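Local coordinates for protein hydroxymethyldihydropterin pyrophosphokinase-dihydropteroate synthase, putative (Plasmodium vivax, PDB 5Z79) that catalyses two consecutive steps of folate synthesis, pyrophosphorylation of 6-hydroxymethyl-7,8-dihydropterin and condensation of the product with 4-aminobenzoate to give dihydropteroate, at residues Glu118-Val124 against Asn215-Glu220; Ala133-Ile137 against Val267-Tyr271; Trp409-Glu413 against Val444-Pro449. All coordinates share one frame; numbering follows the deposited sequence.

Contact 1: residues Glu118-Val124 against Asn215-Glu220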
loop_
_atom_site.group_PDB
_atom_site.type_symbol
_atom_site.label_atom_id
_atom_site.label_comp_id
_atom_site.label_asym_id
_atom_site.label_seq_id
_atom_site.Cartn_x
_atom_site.Cartn_y
_atom_site.Cartn_z
ATOM N N GLU A 118 -10.192 -36.854 -42.978
ATOM C CA GLU A 118 -9.103 -36.802 -43.980
ATOM C C GLU A 118 -9.161 -35.447 -44.676
ATOM O O GLU A 118 -10.256 -34.909 -44.897
ATOM C CB GLU A 118 -9.304 -37.890 -45.029
ATOM C CG GLU A 118 -9.388 -39.301 -44.478
ATOM C CD GLU A 118 -8.010 -39.876 -44.204
ATOM O OE1 GLU A 118 -7.041 -39.094 -44.075
ATOM O OE2 GLU A 118 -7.886 -41.124 -44.142
ATOM N N SER A 119 -8.018 -34.875 -45.023
ATOM C CA SER A 119 -8.069 -33.584 -45.688
ATOM C C SER A 119 -8.576 -33.732 -47.100
ATOM O O SER A 119 -7.921 -34.368 -47.909
ATOM C CB SER A 119 -6.693 -32.904 -45.717
ATOM O OG SER A 119 -6.785 -31.622 -46.325
ATOM N N ILE A 120 -9.721 -33.140 -47.411
ATOM C CA ILE A 120 -10.111 -33.010 -48.802
ATOM C C ILE A 120 -8.983 -32.339 -49.547
ATOM O O ILE A 120 -8.449 -32.923 -50.488
ATOM C CB ILE A 120 -11.390 -32.195 -49.018
ATOM C CG1 ILE A 120 -12.642 -33.053 -48.746
ATOM C CG2 ILE A 120 -11.461 -31.684 -50.449
ATOM C CD1 ILE A 120 -13.255 -32.859 -47.370
ATOM N N ILE A 121 -8.605 -31.133 -49.123
ATOM C CA ILE A 121 -7.513 -30.406 -49.783
ATOM C C ILE A 121 -6.135 -31.081 -49.609
ATOM O O ILE A 121 -5.845 -31.665 -48.574
ATOM C CB ILE A 121 -7.470 -28.919 -49.323
ATOM C CG1 ILE A 121 -8.646 -28.181 -49.900
ATOM C CG2 ILE A 121 -6.203 -28.198 -49.806
ATOM C CD1 ILE A 121 -8.856 -26.863 -49.229
ATOM N N ARG A 122 -5.301 -30.961 -50.639
ATOM C CA ARG A 122 -3.943 -31.523 -50.662
ATOM C C ARG A 122 -3.053 -31.065 -49.479
ATOM O O ARG A 122 -2.781 -29.876 -49.313
ATOM C CB ARG A 122 -3.285 -31.191 -52.025
ATOM C CG ARG A 122 -1.826 -31.582 -52.168
ATOM C CD ARG A 122 -1.198 -31.026 -53.447
ATOM N NE ARG A 122 -0.326 -29.841 -53.251
ATOM C CZ ARG A 122 1.022 -29.824 -53.274
ATOM N NH1 ARG A 122 1.729 -30.937 -53.476
ATOM N NH2 ARG A 122 1.676 -28.672 -53.097
ATOM N N GLU A 123 -2.603 -32.024 -48.673
ATOM C CA GLU A 123 -1.608 -31.794 -47.624
ATOM C C GLU A 123 -0.172 -31.763 -48.183
ATOM O O GLU A 123 0.071 -32.117 -49.312
ATOM C CB GLU A 123 -1.732 -32.855 -46.518
ATOM C CG GLU A 123 -2.863 -32.594 -45.533
ATOM C CD GLU A 123 -2.696 -33.352 -44.211
ATOM O OE1 GLU A 123 -2.212 -32.758 -43.196
ATOM O OE2 GLU A 123 -3.036 -34.563 -44.191
ATOM N N VAL A 124 0.772 -31.344 -47.365
ATOM C CA VAL A 124 2.144 -31.075 -47.778
ATOM C C VAL A 124 3.076 -31.537 -46.639
ATOM O O VAL A 124 2.658 -31.565 -45.471
ATOM C CB VAL A 124 2.297 -29.560 -48.074
ATOM C CG1 VAL A 124 3.742 -29.104 -48.085
ATOM C CG2 VAL A 124 1.618 -29.198 -49.386
ATOM N N ASN A 215 -5.512 -31.213 -37.635
ATOM C CA ASN A 215 -4.076 -31.446 -37.687
ATOM C C ASN A 215 -3.416 -31.128 -39.038
ATOM O O ASN A 215 -2.219 -31.382 -39.208
ATOM C CB ASN A 215 -3.782 -32.915 -37.313
ATOM C CG ASN A 215 -4.414 -33.933 -38.274
ATOM O OD1 ASN A 215 -5.554 -33.800 -38.711
ATOM N ND2 ASN A 215 -3.676 -34.976 -38.572
ATOM N N TYR A 216 -4.178 -30.568 -39.980
ATOM C CA TYR A 216 -3.734 -30.485 -41.374
ATOM C C TYR A 216 -2.526 -29.579 -41.525
ATOM O O TYR A 216 -2.385 -28.605 -40.788
ATOM C CB TYR A 216 -4.855 -29.989 -42.319
ATOM C CG TYR A 216 -6.167 -30.787 -42.374
ATOM C CD1 TYR A 216 -6.283 -32.049 -41.826
ATOM C CD2 TYR A 216 -7.282 -30.253 -43.017
ATOM C CE1 TYR A 216 -7.480 -32.733 -41.875
ATOM C CE2 TYR A 216 -8.478 -30.935 -43.090
ATOM C CZ TYR A 216 -8.582 -32.180 -42.518
ATOM O OH TYR A 216 -9.789 -32.872 -42.599
ATOM N N THR A 217 -1.666 -29.938 -42.477
ATOM C CA THR A 217 -0.514 -29.152 -42.898
ATOM C C THR A 217 -0.667 -28.894 -44.370
ATOM O O THR A 217 -0.517 -29.787 -45.141
ATOM C CB THR A 217 0.805 -29.933 -42.730
ATOM O OG1 THR A 217 1.092 -30.133 -41.342
ATOM C CG2 THR A 217 1.979 -29.189 -43.357
ATOM N N ILE A 218 -0.939 -27.663 -44.757
ATOM C CA ILE A 218 -1.356 -27.341 -46.124
ATOM C C ILE A 218 -0.616 -26.099 -46.663
ATOM O O ILE A 218 -0.480 -25.103 -45.968
ATOM C CB ILE A 218 -2.895 -27.063 -46.144
ATOM C CG1 ILE A 218 -3.686 -28.349 -45.849
ATOM C CG2 ILE A 218 -3.322 -26.399 -47.451
ATOM C CD1 ILE A 218 -5.123 -28.145 -45.454
ATOM N N PHE A 219 -0.168 -26.157 -47.913
ATOM C CA PHE A 219 0.268 -24.956 -48.626
ATOM C C PHE A 219 -0.098 -24.972 -50.122
ATOM O O PHE A 219 0.530 -25.653 -50.925
ATOM C CB PHE A 219 1.757 -24.746 -48.447
ATOM C CG PHE A 219 2.189 -23.326 -48.658
ATOM C CD1 PHE A 219 2.183 -22.756 -49.926
ATOM C CD2 PHE A 219 2.607 -22.567 -47.602
ATOM C CE1 PHE A 219 2.586 -21.455 -50.133
ATOM C CE2 PHE A 219 3.013 -21.265 -47.800
ATOM C CZ PHE A 219 3.004 -20.708 -49.069
ATOM N N GLU A 220 -1.124 -24.201 -50.470
ATOM C CA GLU A 220 -1.557 -24.045 -51.838
ATOM C C GLU A 220 -1.166 -22.650 -52.258
ATOM O O GLU A 220 -1.672 -21.690 -51.734
ATOM C CB GLU A 220 -3.070 -24.310 -51.978
ATOM C CG GLU A 220 -3.469 -25.772 -51.776
ATOM C CD GLU A 220 -2.714 -26.763 -52.672
ATOM O OE1 GLU A 220 -2.779 -26.616 -53.904
ATOM O OE2 GLU A 220 -2.050 -27.685 -52.142
#
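Glu123 and Val124 grip the backbone of Thr217 from both its polar ends. The Thr217 N-H donates to Glu123 OE1 (3.0 Å, 160° at the hydrogen), which accepts through its anti lone pair. Thr217 O accepts from Val124 N at 3.0 Å. With CG beside its own nitrogen (chi1 -79°) and the chain extended beyond, Glu123 brings OE1 to the Thr217 N-H.

On one flank, Arg122 NE donates to Glu220 OE2 at 3.0 Å in a salt bridge. The carboxylate oxygen uses its syn lone pair and lies near the guanidinium plane, although the two flat groups stand 87° apart. Val124 CG2 lies over one guanidinium face, toward its rim. On the other flank, Ser119 CB sits over the centre of the Tyr216 ring, 3.6 Å from its centroid, as a CH-pi contact. The phenol OH is hydrogen-bonded to Asn117 O. Between the flanks, Ile121 CG2 meets Ile218 CG2 at 4.1 Å, the two side chains crossing at about a right angle.

The loop 118-124 lies along the edge of strand 218-220, whose backbone pairs antiparallel with strand 262-264. Ile121 and Ile218 continue onto Leu262 and helix 174-188, while Thr217 and Phe219 turn to helix 126-146.

Contact 2: residues Ala133-Ile137 against Val267-Tyr271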
loop_
_atom_site.group_PDB
_atom_site.type_symbol
_atom_site.label_atom_id
_atom_site.label_comp_id
_atom_site.label_asym_id
_atom_site.label_seq_id
_atom_site.Cartn_x
_atom_site.Cartn_y
_atom_site.Cartn_z
ATOM N N ALA A 133 6.911 -21.090 -46.334
ATOM C CA ALA A 133 6.556 -20.095 -45.349
ATOM C C ALA A 133 7.683 -19.108 -45.198
ATOM O O ALA A 133 7.475 -17.905 -45.267
ATOM C CB ALA A 133 6.259 -20.753 -44.019
ATOM N N ARG A 134 8.895 -19.616 -45.031
ATOM C CA ARG A 134 10.048 -18.743 -44.818
ATOM C C ARG A 134 10.272 -17.811 -46.028
ATOM O O ARG A 134 10.680 -16.686 -45.861
ATOM C CB ARG A 134 11.289 -19.561 -44.426
ATOM C CG ARG A 134 11.014 -20.592 -43.307
ATOM C CD ARG A 134 11.010 -20.090 -41.856
ATOM N NE ARG A 134 12.081 -19.144 -41.493
ATOM C CZ ARG A 134 13.384 -19.273 -41.788
ATOM N NH1 ARG A 134 13.841 -20.301 -42.507
ATOM N NH2 ARG A 134 14.252 -18.336 -41.391
ATOM N N ARG A 135 9.954 -18.242 -47.239
ATOM C CA ARG A 135 9.936 -17.313 -48.371
ATOM C C ARG A 135 8.926 -16.196 -48.188
ATOM O O ARG A 135 9.226 -15.059 -48.479
ATOM C CB ARG A 135 9.578 -18.019 -49.652
ATOM C CG ARG A 135 10.556 -19.061 -50.061
ATOM C CD ARG A 135 10.403 -19.300 -51.539
ATOM N NE ARG A 135 11.164 -20.476 -51.955
ATOM C CZ ARG A 135 12.463 -20.492 -52.256
ATOM N NH1 ARG A 135 13.214 -19.389 -52.188
ATOM N NH2 ARG A 135 13.019 -21.640 -52.641
ATOM N N ILE A 136 7.720 -16.526 -47.742
ATOM C CA ILE A 136 6.655 -15.529 -47.576
ATOM C C ILE A 136 7.004 -14.546 -46.474
ATOM O O ILE A 136 6.680 -13.367 -46.587
ATOM C CB ILE A 136 5.266 -16.174 -47.243
ATOM C CG1 ILE A 136 4.713 -16.969 -48.437
ATOM C CG2 ILE A 136 4.227 -15.133 -46.804
ATOM C CD1 ILE A 136 4.335 -16.149 -49.664
ATOM N N ILE A 137 7.640 -15.037 -45.411
ATOM C CA ILE A 137 8.019 -14.177 -44.297
ATOM C C ILE A 137 9.171 -13.277 -44.693
ATOM O O ILE A 137 9.121 -12.087 -44.415
ATOM C CB ILE A 137 8.421 -14.953 -43.031
ATOM C CG1 ILE A 137 7.219 -15.704 -42.456
ATOM C CG2 ILE A 137 8.980 -13.986 -41.988
ATOM C CD1 ILE A 137 7.601 -16.738 -41.427
ATOM N N VAL A 267 0.894 -18.655 -41.553
ATOM C CA VAL A 267 2.320 -18.464 -41.755
ATOM C C VAL A 267 3.023 -17.969 -40.505
ATOM O O VAL A 267 4.117 -18.446 -40.176
ATOM C CB VAL A 267 2.588 -17.451 -42.882
ATOM C CG1 VAL A 267 4.081 -17.167 -43.018
ATOM C CG2 VAL A 267 2.043 -17.964 -44.205
ATOM N N TYR A 268 2.391 -17.009 -39.833
ATOM C CA TYR A 268 2.943 -16.357 -38.636
ATOM C C TYR A 268 2.594 -16.963 -37.289
ATOM O O TYR A 268 3.002 -16.426 -36.271
ATOM C CB TYR A 268 2.544 -14.894 -38.624
ATOM C CG TYR A 268 3.254 -14.135 -39.684
ATOM C CD1 TYR A 268 4.539 -13.648 -39.475
ATOM C CD2 TYR A 268 2.664 -13.915 -40.906
ATOM C CE1 TYR A 268 5.197 -12.936 -40.445
ATOM C CE2 TYR A 268 3.325 -13.211 -41.892
ATOM C CZ TYR A 268 4.584 -12.723 -41.644
ATOM O OH TYR A 268 5.213 -12.037 -42.627
ATOM N N THR A 269 1.892 -18.086 -37.267
ATOM C CA THR A 269 1.384 -18.597 -36.015
ATOM C C THR A 269 2.454 -18.698 -34.941
ATOM O O THR A 269 2.241 -18.276 -33.817
ATOM C CB THR A 269 0.705 -19.967 -36.155
ATOM O OG1 THR A 269 -0.374 -19.899 -37.108
ATOM C CG2 THR A 269 0.130 -20.374 -34.822
ATOM N N LYS A 270 3.613 -19.251 -35.268
ATOM C CA LYS A 270 4.634 -19.472 -34.240
ATOM C C LYS A 270 5.627 -18.327 -34.151
ATOM O O LYS A 270 6.529 -18.370 -33.329
ATOM C CB LYS A 270 5.319 -20.845 -34.428
ATOM C CG LYS A 270 6.646 -20.878 -35.173
ATOM C CD LYS A 270 6.980 -22.314 -35.597
ATOM C CE LYS A 270 8.462 -22.650 -35.660
ATOM N NZ LYS A 270 8.608 -23.932 -36.411
ATOM N N TYR A 271 5.443 -17.296 -34.966
ATOM C CA TYR A 271 6.390 -16.189 -35.015
ATOM C C TYR A 271 5.883 -14.831 -34.470
ATOM O O TYR A 271 6.669 -13.894 -34.358
ATOM C CB TYR A 271 6.855 -15.990 -36.445
ATOM C CG TYR A 271 7.450 -17.206 -37.112
ATOM C CD1 TYR A 271 8.685 -17.689 -36.741
ATOM C CD2 TYR A 271 6.793 -17.836 -38.147
ATOM C CE1 TYR A 271 9.246 -18.779 -37.371
ATOM C CE2 TYR A 271 7.347 -18.926 -38.789
ATOM C CZ TYR A 271 8.571 -19.398 -38.395
ATOM O OH TYR A 271 9.120 -20.486 -39.034
#
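Val267 meets residues 133-137 of helix 126-146 through its CG1 methyl, which packs against three side chains: Ile137 CG1 at 3.5 Å, Ala133 CB at 4.3 Å and Ile136 CG2 at 4.3 Å. This branch stands anti to the Val267 nitrogen (chi1 175°) and points into the helix surface.

Next, the Tyr268 ring and the Ile137 side chain pass each other in opposite directions, CE1 of Tyr268 lying 4.0 Å from Ile137 CG1. The Tyr268 hydroxyl lies by the helix, weakly hydrogen-bonded to Asn140 one turn further on, and Arg272 makes a cation-pi contact with the ring. The residues on either side of 267-271, His266 and Arg272, belong to the pocket of the bound ATP analogue in the HPPK domain, and the Tyr268 side chain comes within about 4 Å of that ligand. Helix 126-146 therefore backs a loop bordering the nucleotide site.

Tyr271 N donates to Tyr268 O at 2.9 Å, closing a turn after which the Tyr271 ring again faces helix 126-146. Ile137 CD1 approaches CD2 and CE2 of the Tyr271 ring obliquely, and the bent Arg134 chain brings its CD to 3.4 Å from Tyr271 OH.

Contact 3: residues Trp409-Glu413 against Val444-Pro449; sequences WHKLE and VRDAKP
Val444 O is met from two directions: it accepts the helical hydrogen bond of Lys448 N at 3.1 Å and a weak one from Ala447 N, and the rim of the Trp409 indole comes up to it in the ring plane, CZ2 lying 3.2 Å from the oxygen. No hydrogen bond crosses between 409-413 and 444-449, and the indole carries most of the contact.

Trp409 holds CG anti to its nitrogen (chi1 -170°), which carries the ring across to the last turn of the other helix. Its two faces are filled differently. The Lys448 side chain lies over one as a CH-pi contact, with CG 3.7 Å from the centroid of the five-membered ring; Leu412 CD2, from the indole's own helix, covers the opposite face toward the rim. Val444 CG1 packs by Trp409 CZ2 at 3.6 Å, and Pro449 CD approaches CZ3 of the same ring at 4.0 Å. The indole NE1 makes a weak hydrogen bond to Glu413 OE2 (3.4 Å), one helical turn on. Glu413 OE2 also sits 4.3 Å from Lys448 NZ, an attraction of opposite charges too long for a salt bridge, while Glu413 CG touches Val444 CG1.

Lys448 is where the chain leaves helical geometry, and Pro449 leads into strand 450-454. Helices 394-418 and 437-447 lie on the connection between the parallel strands 374-378 and 450-454 of the TIM-barrel DHPS domain. Helix 357-369 packs against this end, Phe365 touching Trp409 and Ala368 touching Pro449, and Val416 extends the packing around Val444.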
loop_
_atom_site.group_PDB
_atom_site.type_symbol
_atom_site.label_atom_id
_atom_site.label_comp_id
_atom_site.label_asym_id
_atom_site.label_seq_id
_atom_site.Cartn_x
_atom_site.Cartn_y
_atom_site.Cartn_z
ATOM N N TRP A 409 -32.949 8.257 -17.707
ATOM C CA TRP A 409 -31.732 8.517 -18.455
ATOM C C TRP A 409 -32.010 8.962 -19.858
ATOM O O TRP A 409 -31.238 9.666 -20.448
ATOM C CB TRP A 409 -30.869 7.269 -18.547
ATOM C CG TRP A 409 -29.537 7.581 -19.100
ATOM C CD1 TRP A 409 -29.131 7.466 -20.389
ATOM C CD2 TRP A 409 -28.430 8.110 -18.379
ATOM N NE1 TRP A 409 -27.829 7.871 -20.520
ATOM C CE2 TRP A 409 -27.378 8.278 -19.295
ATOM C CE3 TRP A 409 -28.222 8.459 -17.032
ATOM C CZ2 TRP A 409 -26.148 8.775 -18.916
ATOM C CZ3 TRP A 409 -27.008 8.941 -16.658
ATOM C CH2 TRP A 409 -25.981 9.098 -17.594
ATOM N N HIS A 410 -33.098 8.501 -20.426
ATOM C CA HIS A 410 -33.417 8.841 -21.803
ATOM C C HIS A 410 -33.927 10.291 -21.900
ATOM O O HIS A 410 -33.721 10.962 -22.925
ATOM C CB HIS A 410 -34.426 7.816 -22.353
ATOM C CG HIS A 410 -34.937 8.126 -23.722
ATOM N ND1 HIS A 410 -34.284 7.718 -24.866
ATOM C CD2 HIS A 410 -36.057 8.773 -24.130
ATOM C CE1 HIS A 410 -34.973 8.115 -25.922
ATOM N NE2 HIS A 410 -36.047 8.765 -25.500
ATOM N N LYS A 411 -34.581 10.766 -20.837
ATOM C CA LYS A 411 -34.971 12.179 -20.735
ATOM C C LYS A 411 -33.750 13.113 -20.656
ATOM O O LYS A 411 -33.756 14.213 -21.199
ATOM C CB LYS A 411 -35.822 12.418 -19.491
ATOM C CG LYS A 411 -37.277 12.008 -19.589
ATOM C CD LYS A 411 -37.868 12.123 -18.198
ATOM C CE LYS A 411 -39.366 11.929 -18.188
ATOM N NZ LYS A 411 -39.780 11.581 -16.801
ATOM N N LEU A 412 -32.721 12.675 -19.939
ATOM C CA LEU A 412 -31.442 13.348 -19.931
ATOM C C LEU A 412 -30.914 13.526 -21.355
ATOM O O LEU A 412 -30.778 14.650 -21.823
ATOM C CB LEU A 412 -30.476 12.554 -19.062
ATOM C CG LEU A 412 -29.092 13.079 -18.697
ATOM C CD1 LEU A 412 -29.100 14.519 -18.224
ATOM C CD2 LEU A 412 -28.532 12.185 -17.610
ATOM N N GLU A 413 -30.670 12.430 -22.068
ATOM C CA GLU A 413 -30.228 12.512 -23.466
ATOM C C GLU A 413 -31.094 13.469 -24.346
ATOM O O GLU A 413 -30.592 14.155 -25.227
ATOM C CB GLU A 413 -30.218 11.129 -24.101
ATOM C CG GLU A 413 -29.485 10.034 -23.339
ATOM C CD GLU A 413 -29.134 8.834 -24.223
ATOM O OE1 GLU A 413 -29.734 8.770 -25.311
ATOM O OE2 GLU A 413 -28.274 7.974 -23.844
ATOM N N VAL A 444 -22.707 11.871 -23.033
ATOM C CA VAL A 444 -23.752 11.350 -22.159
ATOM C C VAL A 444 -23.674 9.831 -22.057
ATOM O O VAL A 444 -23.750 9.271 -20.973
ATOM C CB VAL A 444 -25.168 11.715 -22.615
ATOM C CG1 VAL A 444 -26.191 10.991 -21.744
ATOM C CG2 VAL A 444 -25.377 13.216 -22.543
ATOM N N ARG A 445 -23.520 9.137 -23.170
ATOM C CA ARG A 445 -23.593 7.697 -23.069
ATOM C C ARG A 445 -22.375 7.123 -22.381
ATOM O O ARG A 445 -22.484 6.170 -21.606
ATOM C CB ARG A 445 -23.875 7.050 -24.427
ATOM C CG ARG A 445 -22.684 6.797 -25.317
ATOM C CD ARG A 445 -23.183 6.188 -26.607
ATOM N NE ARG A 445 -23.915 7.160 -27.419
ATOM C CZ ARG A 445 -23.502 7.627 -28.591
ATOM N NH1 ARG A 445 -22.350 7.210 -29.119
ATOM N NH2 ARG A 445 -24.242 8.530 -29.235
ATOM N N ASP A 446 -21.215 7.710 -22.634
ATOM C CA ASP A 446 -20.020 7.333 -21.860
ATOM C C ASP A 446 -20.214 7.636 -20.357
ATOM O O ASP A 446 -19.645 6.946 -19.512
ATOM C CB ASP A 446 -18.740 8.032 -22.360
ATOM C CG ASP A 446 -18.370 7.684 -23.837
ATOM O OD1 ASP A 446 -19.038 6.782 -24.492
ATOM O OD2 ASP A 446 -17.377 8.360 -24.310
ATOM N N ALA A 447 -21.010 8.649 -20.021
ATOM C CA ALA A 447 -21.269 8.982 -18.615
ATOM C C ALA A 447 -22.150 7.976 -17.911
ATOM O O ALA A 447 -21.961 7.721 -16.743
ATOM C CB ALA A 447 -21.885 10.363 -18.497
ATOM N N LYS A 448 -23.109 7.405 -18.630
ATOM C CA LYS A 448 -24.097 6.492 -18.057
ATOM C C LYS A 448 -23.433 5.364 -17.335
ATOM O O LYS A 448 -22.582 4.721 -17.917
ATOM C CB LYS A 448 -24.959 5.899 -19.178
ATOM C CG LYS A 448 -26.182 5.060 -18.763
ATOM C CD LYS A 448 -26.605 4.092 -19.877
ATOM C CE LYS A 448 -26.869 4.841 -21.192
ATOM N NZ LYS A 448 -27.435 4.057 -22.326
ATOM N N PRO A 449 -23.836 5.104 -16.085
ATOM C CA PRO A 449 -23.286 4.001 -15.328
ATOM C C PRO A 449 -23.641 2.613 -15.880
ATOM O O PRO A 449 -24.733 2.398 -16.381
ATOM C CB PRO A 449 -23.897 4.197 -13.936
ATOM C CG PRO A 449 -25.115 4.980 -14.158
ATOM C CD PRO A 449 -24.764 5.897 -15.272
#

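Overall arrangement
Contacts 1 and 2 belong to the pyrophosphokinase half and adjoin each other, their centres about 17 Å apart; Phe219 packs on Ile136 and Ala133, and their segments alternate along the chain. Contact 3 lies on the opposite side of the chain's centre, about 53 and 47 Å away centre to centre, among helices on a connection of the synthase barrel. None is fully buried. Contact 1, a loop against a short strand, relies on hydrogen bonds and a salt bridge at a fairly exposed margin. Contact 2, helix against loop beside the nucleotide site, is mainly apolar, while contact 3 joins two helices through one large aromatic ring, with charges near its border.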